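Local coordinates for monovalent Na+/H+ antiporter subunit C (Dietzia sp. DQ12-45-1b, PDB 7D3U), which forms one of the small membrane-embedded subunits of the Mrp complex, a giant bacterial pump that exchanges sodium ions for protons, at residues H38-M42 / P68-V72; L10-F14 / F30-A36. One frame throughout, in Å; residues are numbered along the deposited sequence.

Both interactions are buried and lack hydrogen bonds between their segments, and both use helix 24-44, which lies between the other two membrane helices of this small subunit. Interaction 2 packs it against helix 2-17, nearer the middle of the chain; interaction 1 packs a later part of it against the start of helix 66-90. Their centres lie about 14 Å apart, and they meet where Leu-39 CD1 comes 2.9 Å from Leu-10 CD1. Each has a methionine sulfur and a histidine CB in apolar contact. Interaction 2, the closer and larger (446 against 364 Å²), adds a CH-pi contact, an oblique phenylalanine pair and Gly-13; interaction 1 relies on Pro-68 and Val-72. Subunits A and D pack around both.

Interaction 1: residues H38-M42 / P68-V72; sequences HLTLM and PQAFV
Leu-41 sets its CD1 methyl against the base of Phe-71, 3.8 Å from Phe-71 CB, while its CD2 lies at the edge of that ring. It lies between two antiparallel membrane helices, 24-44 and 66-90, in a three-helix subunit of the family of NADH-quinone oxidoreductase chain 4L. Both segments are regular α-helix, with Met-42 N to His-38 O and Val-72 N to Pro-68 O each at 2.9 Å. The axes of segments 38-42 and 68-72 run at 169° and approach to 8.9 Å. His-38 pairs with Val-72 in register (CA to CA 5.3 Å), and Leu-41 with Pro-68 (CA to CA 5.8 Å).

Leu-41 has chi1 at -105°, between wells, with chi2 t. Met-42, in the mmm rotamer, curls its thioether across the gap, so that SD sits 3.7 Å from Gln-69 CG and 3.8 Å from Val-72 CG1. Val-72, with chi1 p, turns its other methyl to the histidine: CG2 is 3.5 Å from His-38 CB. Phe-71, chi1 m, leads its ring away to stack on Phe-130 of subunit D; Phe-640 of subunit A packs on His-38. Pro-68, in the first turn of its helix where no amide donor is missed, brings CB to 3.3 Å from Leu-41 O.

Interaction 2: residues L10-F14 / F30-A36; sequences LMAGF and FILLSHA
Phe-14 turns one face of its ring onto Leu-33, whose CB stands 3.7 Å from the ring centroid and 26° off its normal, a CH-pi contact within an antiparallel helical hairpin. Helices 2-17 and 24-44, the first two of this subunit, pack here; the axes of segments 10-14 and 30-36 approach to 7.8 Å and cross at -156°. Both segments keep helical backbone angles and i to i+4 hydrogen bonds, for example Phe-14 N to Leu-10 O at 2.9 Å. CA atoms pair Leu-10 with Ala-36 (5.5 Å) and Phe-14 with Leu-33 (5.3 Å).

Phe-14 reaches its place with chi1 at 146°, between wells, and chi2 at 72°. The backbone of Leu-33 sets its CB 3.4 Å from Phe-14 CG, and chi1 t with chi2 p takes its CD1 to 3.5 Å from Met-11 SD. Phe-30, chi1 m, swings back toward Phe-14: the two rings lie obliquely, centroids 6.0 Å apart and planes at 44°. Met-11 curls over in mmm, its CG 3.7 Å from Ala-36 CB. Leu-10, in mt, puts its CB 3.8 Å from Ala-36 CB and its CD1 3.8 Å from His-35 CB.

Leu-10 and Leu-32 also pack on Thr-613 of subunit A, while Phe-14 meets Leu-172 of subunit D; a bound dodecyl maltoside detergent touches Ala-12. Small size matters at Gly-13, because an ideal CB there would clash at 2.8 Å with Leu-32 CD1, the methyl that instead rests 4.0 Å from Gly-13 C.

Interaction 1: residues H38-M42 / P68-V72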
loop_
_atom_site.group_PDB
_atom_site.type_symbol
_atom_site.label_atom_id
_atom_site.label_comp_id
_atom_site.label_asym_id
_atom_site.label_seq_id
_atom_site.Cartn_x
_atom_site.Cartn_y
_atom_site.Cartn_z
ATOM N N HIS C 38 -20.063 -1.346 -14.064
ATOM C CA HIS C 38 -21.475 -1.626 -13.830
ATOM C C HIS C 38 -22.108 -2.301 -15.036
ATOM O O HIS C 38 -22.927 -3.216 -14.892
ATOM C CB HIS C 38 -22.208 -0.333 -13.491
ATOM C CG HIS C 38 -21.616 0.404 -12.335
ATOM N ND1 HIS C 38 -20.822 -0.211 -11.391
ATOM C CD2 HIS C 38 -21.686 1.707 -11.976
ATOM C CE1 HIS C 38 -20.436 0.680 -10.496
ATOM N NE2 HIS C 38 -20.948 1.851 -10.827
ATOM N N LEU C 39 -21.727 -1.874 -16.239
ATOM C CA LEU C 39 -22.302 -2.464 -17.441
ATOM C C LEU C 39 -21.844 -3.906 -17.627
ATOM O O LEU C 39 -22.640 -4.765 -18.021
ATOM C CB LEU C 39 -21.942 -1.617 -18.658
ATOM C CG LEU C 39 -22.526 -0.207 -18.684
ATOM C CD1 LEU C 39 -21.978 0.572 -19.859
ATOM C CD2 LEU C 39 -24.034 -0.280 -18.760
ATOM N N THR C 40 -20.572 -4.202 -17.344
ATOM C CA THR C 40 -20.128 -5.587 -17.476
ATOM C C THR C 40 -20.656 -6.451 -16.340
ATOM O O THR C 40 -20.729 -7.676 -16.482
ATOM C CB THR C 40 -18.604 -5.687 -17.544
ATOM O OG1 THR C 40 -18.226 -7.067 -17.525
ATOM C CG2 THR C 40 -17.970 -5.021 -16.361
ATOM N N LEU C 41 -21.018 -5.842 -15.208
ATOM C CA LEU C 41 -21.721 -6.594 -14.174
ATOM C C LEU C 41 -23.136 -6.936 -14.619
ATOM O O LEU C 41 -23.604 -8.060 -14.408
ATOM C CB LEU C 41 -21.753 -5.800 -12.870
ATOM C CG LEU C 41 -20.823 -6.261 -11.752
ATOM C CD1 LEU C 41 -20.919 -5.310 -10.579
ATOM C CD2 LEU C 41 -21.174 -7.669 -11.322
ATOM N N MET C 42 -23.830 -5.979 -15.239
ATOM C CA MET C 42 -25.161 -6.263 -15.767
ATOM C C MET C 42 -25.106 -7.252 -16.923
ATOM O O MET C 42 -26.082 -7.969 -17.168
ATOM C CB MET C 42 -25.846 -4.972 -16.208
ATOM C CG MET C 42 -26.505 -4.206 -15.078
ATOM S SD MET C 42 -27.605 -5.223 -14.083
ATOM C CE MET C 42 -28.760 -5.791 -15.324
ATOM N N PRO C 68 -26.502 -9.927 -10.006
ATOM C CA PRO C 68 -25.690 -8.855 -10.599
ATOM C C PRO C 68 -26.343 -7.494 -10.487
ATOM O O PRO C 68 -25.634 -6.482 -10.430
ATOM C CB PRO C 68 -25.540 -9.296 -12.060
ATOM C CG PRO C 68 -26.710 -10.155 -12.305
ATOM C CD PRO C 68 -26.909 -10.905 -11.028
ATOM N N GLN C 69 -27.675 -7.437 -10.432
ATOM C CA GLN C 69 -28.340 -6.156 -10.229
ATOM C C GLN C 69 -28.051 -5.604 -8.840
ATOM O O GLN C 69 -27.786 -4.409 -8.687
ATOM C CB GLN C 69 -29.843 -6.300 -10.459
ATOM C CG GLN C 69 -30.204 -6.584 -11.904
ATOM C CD GLN C 69 -31.681 -6.423 -12.182
ATOM O OE1 GLN C 69 -32.214 -7.009 -13.121
ATOM N NE2 GLN C 69 -32.348 -5.615 -11.371
ATOM N N ALA C 70 -28.075 -6.459 -7.817
ATOM C CA ALA C 70 -27.660 -6.013 -6.491
ATOM C C ALA C 70 -26.187 -5.621 -6.482
ATOM O O ALA C 70 -25.793 -4.659 -5.809
ATOM C CB ALA C 70 -27.930 -7.105 -5.460
ATOM N N PHE C 71 -25.361 -6.353 -7.230
ATOM C CA PHE C 71 -23.939 -6.036 -7.299
ATOM C C PHE C 71 -23.713 -4.632 -7.844
ATOM O O PHE C 71 -22.970 -3.837 -7.259
ATOM C CB PHE C 71 -23.212 -7.066 -8.162
ATOM C CG PHE C 71 -22.982 -8.382 -7.478
ATOM C CD1 PHE C 71 -23.483 -8.622 -6.213
ATOM C CD2 PHE C 71 -22.261 -9.381 -8.106
ATOM C CE1 PHE C 71 -23.270 -9.832 -5.589
ATOM C CE2 PHE C 71 -22.046 -10.591 -7.486
ATOM C CZ PHE C 71 -22.551 -10.817 -6.226
ATOM N N VAL C 72 -24.345 -4.311 -8.976
ATOM C CA VAL C 72 -24.185 -2.973 -9.537
ATOM C C VAL C 72 -24.850 -1.936 -8.641
ATOM O O VAL C 72 -24.356 -0.813 -8.515
ATOM C CB VAL C 72 -24.720 -2.904 -10.982
ATOM C CG1 VAL C 72 -26.077 -3.531 -11.090
ATOM C CG2 VAL C 72 -24.792 -1.471 -11.458
#

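Interaction 2: residues L10-F14 / F30-A36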
loop_
_atom_site.group_PDB
_atom_site.type_symbol
_atom_site.label_atom_id
_atom_site.label_comp_id
_atom_site.label_asym_id
_atom_site.label_seq_id
_atom_site.Cartn_x
_atom_site.Cartn_y
_atom_site.Cartn_z
ATOM N N LEU C 10 -16.758 2.768 -23.184
ATOM C CA LEU C 10 -16.576 3.393 -21.878
ATOM C C LEU C 10 -15.171 3.156 -21.340
ATOM O O LEU C 10 -14.571 4.053 -20.740
ATOM C CB LEU C 10 -17.621 2.872 -20.896
ATOM C CG LEU C 10 -19.042 3.385 -21.115
ATOM C CD1 LEU C 10 -19.999 2.703 -20.162
ATOM C CD2 LEU C 10 -19.095 4.887 -20.941
ATOM N N MET C 11 -14.623 1.958 -21.551
ATOM C CA MET C 11 -13.271 1.677 -21.085
ATOM C C MET C 11 -12.244 2.494 -21.854
ATOM O O MET C 11 -11.263 2.971 -21.271
ATOM C CB MET C 11 -12.973 0.185 -21.206
ATOM C CG MET C 11 -13.608 -0.658 -20.120
ATOM S SD MET C 11 -12.920 -0.317 -18.494
ATOM C CE MET C 11 -11.173 -0.494 -18.830
ATOM N N ALA C 12 -12.450 2.674 -23.160
ATOM C CA ALA C 12 -11.554 3.528 -23.932
ATOM C C ALA C 12 -11.632 4.971 -23.452
ATOM O O ALA C 12 -10.603 5.643 -23.307
ATOM C CB ALA C 12 -11.890 3.438 -25.418
ATOM N N GLY C 13 -12.846 5.461 -23.194
ATOM C CA GLY C 13 -12.988 6.802 -22.657
ATOM C C GLY C 13 -12.294 6.966 -21.320
ATOM O O GLY C 13 -11.644 7.983 -21.067
ATOM N N PHE C 14 -12.408 5.959 -20.451
ATOM C CA PHE C 14 -11.720 6.014 -19.166
ATOM C C PHE C 14 -10.211 6.047 -19.353
ATOM O O PHE C 14 -9.520 6.874 -18.751
ATOM C CB PHE C 14 -12.109 4.822 -18.295
ATOM C CG PHE C 14 -10.991 4.336 -17.414
ATOM C CD1 PHE C 14 -10.580 5.075 -16.318
ATOM C CD2 PHE C 14 -10.345 3.146 -17.688
ATOM C CE1 PHE C 14 -9.552 4.634 -15.516
ATOM C CE2 PHE C 14 -9.315 2.702 -16.887
ATOM C CZ PHE C 14 -8.920 3.447 -15.800
ATOM N N PHE C 30 -12.641 8.163 -14.275
ATOM C CA PHE C 30 -13.027 7.180 -13.269
ATOM C C PHE C 30 -14.535 6.966 -13.244
ATOM O O PHE C 30 -14.997 5.851 -12.977
ATOM C CB PHE C 30 -12.518 7.600 -11.894
ATOM C CG PHE C 30 -11.082 7.250 -11.658
ATOM C CD1 PHE C 30 -10.669 5.933 -11.688
ATOM C CD2 PHE C 30 -10.145 8.234 -11.416
ATOM C CE1 PHE C 30 -9.351 5.604 -11.476
ATOM C CE2 PHE C 30 -8.826 7.907 -11.203
ATOM C CZ PHE C 30 -8.429 6.591 -11.234
ATOM N N ILE C 31 -15.315 8.007 -13.536
ATOM C CA ILE C 31 -16.762 7.845 -13.661
ATOM C C ILE C 31 -17.087 6.916 -14.822
ATOM O O ILE C 31 -17.924 6.011 -14.709
ATOM C CB ILE C 31 -17.443 9.214 -13.828
ATOM C CG1 ILE C 31 -17.403 9.995 -12.518
ATOM C CG2 ILE C 31 -18.875 9.044 -14.290
ATOM C CD1 ILE C 31 -17.960 11.387 -12.633
ATOM N N LEU C 32 -16.420 7.123 -15.959
ATOM C CA LEU C 32 -16.642 6.252 -17.110
ATOM C C LEU C 32 -16.211 4.822 -16.810
ATOM O O LEU C 32 -16.852 3.864 -17.257
ATOM C CB LEU C 32 -15.898 6.791 -18.329
ATOM C CG LEU C 32 -16.443 8.075 -18.949
ATOM C CD1 LEU C 32 -15.954 8.215 -20.375
ATOM C CD2 LEU C 32 -17.958 8.098 -18.897
ATOM N N LEU C 33 -15.132 4.655 -16.047
ATOM C CA LEU C 33 -14.670 3.316 -15.699
ATOM C C LEU C 33 -15.658 2.615 -14.774
ATOM O O LEU C 33 -15.922 1.416 -14.929
ATOM C CB LEU C 33 -13.292 3.397 -15.052
ATOM C CG LEU C 33 -12.786 2.168 -14.307
ATOM C CD1 LEU C 33 -12.373 1.083 -15.278
ATOM C CD2 LEU C 33 -11.637 2.534 -13.389
ATOM N N SER C 34 -16.205 3.345 -13.802
ATOM C CA SER C 34 -17.247 2.781 -12.953
ATOM C C SER C 34 -18.469 2.400 -13.774
ATOM O O SER C 34 -19.091 1.358 -13.531
ATOM C CB SER C 34 -17.626 3.774 -11.857
ATOM O OG SER C 34 -18.961 3.573 -11.431
ATOM N N HIS C 35 -18.828 3.231 -14.757
ATOM C CA HIS C 35 -19.936 2.889 -15.643
ATOM C C HIS C 35 -19.650 1.605 -16.410
ATOM O O HIS C 35 -20.530 0.750 -16.557
ATOM C CB HIS C 35 -20.208 4.036 -16.612
ATOM C CG HIS C 35 -20.990 5.161 -16.014
ATOM N ND1 HIS C 35 -21.854 4.986 -14.956
ATOM C CD2 HIS C 35 -21.042 6.476 -16.329
ATOM C CE1 HIS C 35 -22.403 6.145 -14.642
ATOM N NE2 HIS C 35 -21.927 7.066 -15.460
ATOM N N ALA C 36 -18.421 1.454 -16.906
ATOM C CA ALA C 36 -18.059 0.242 -17.633
ATOM C C ALA C 36 -18.137 -0.983 -16.735
ATOM O O ALA C 36 -18.599 -2.048 -17.162
ATOM C CB ALA C 36 -16.659 0.384 -18.225
#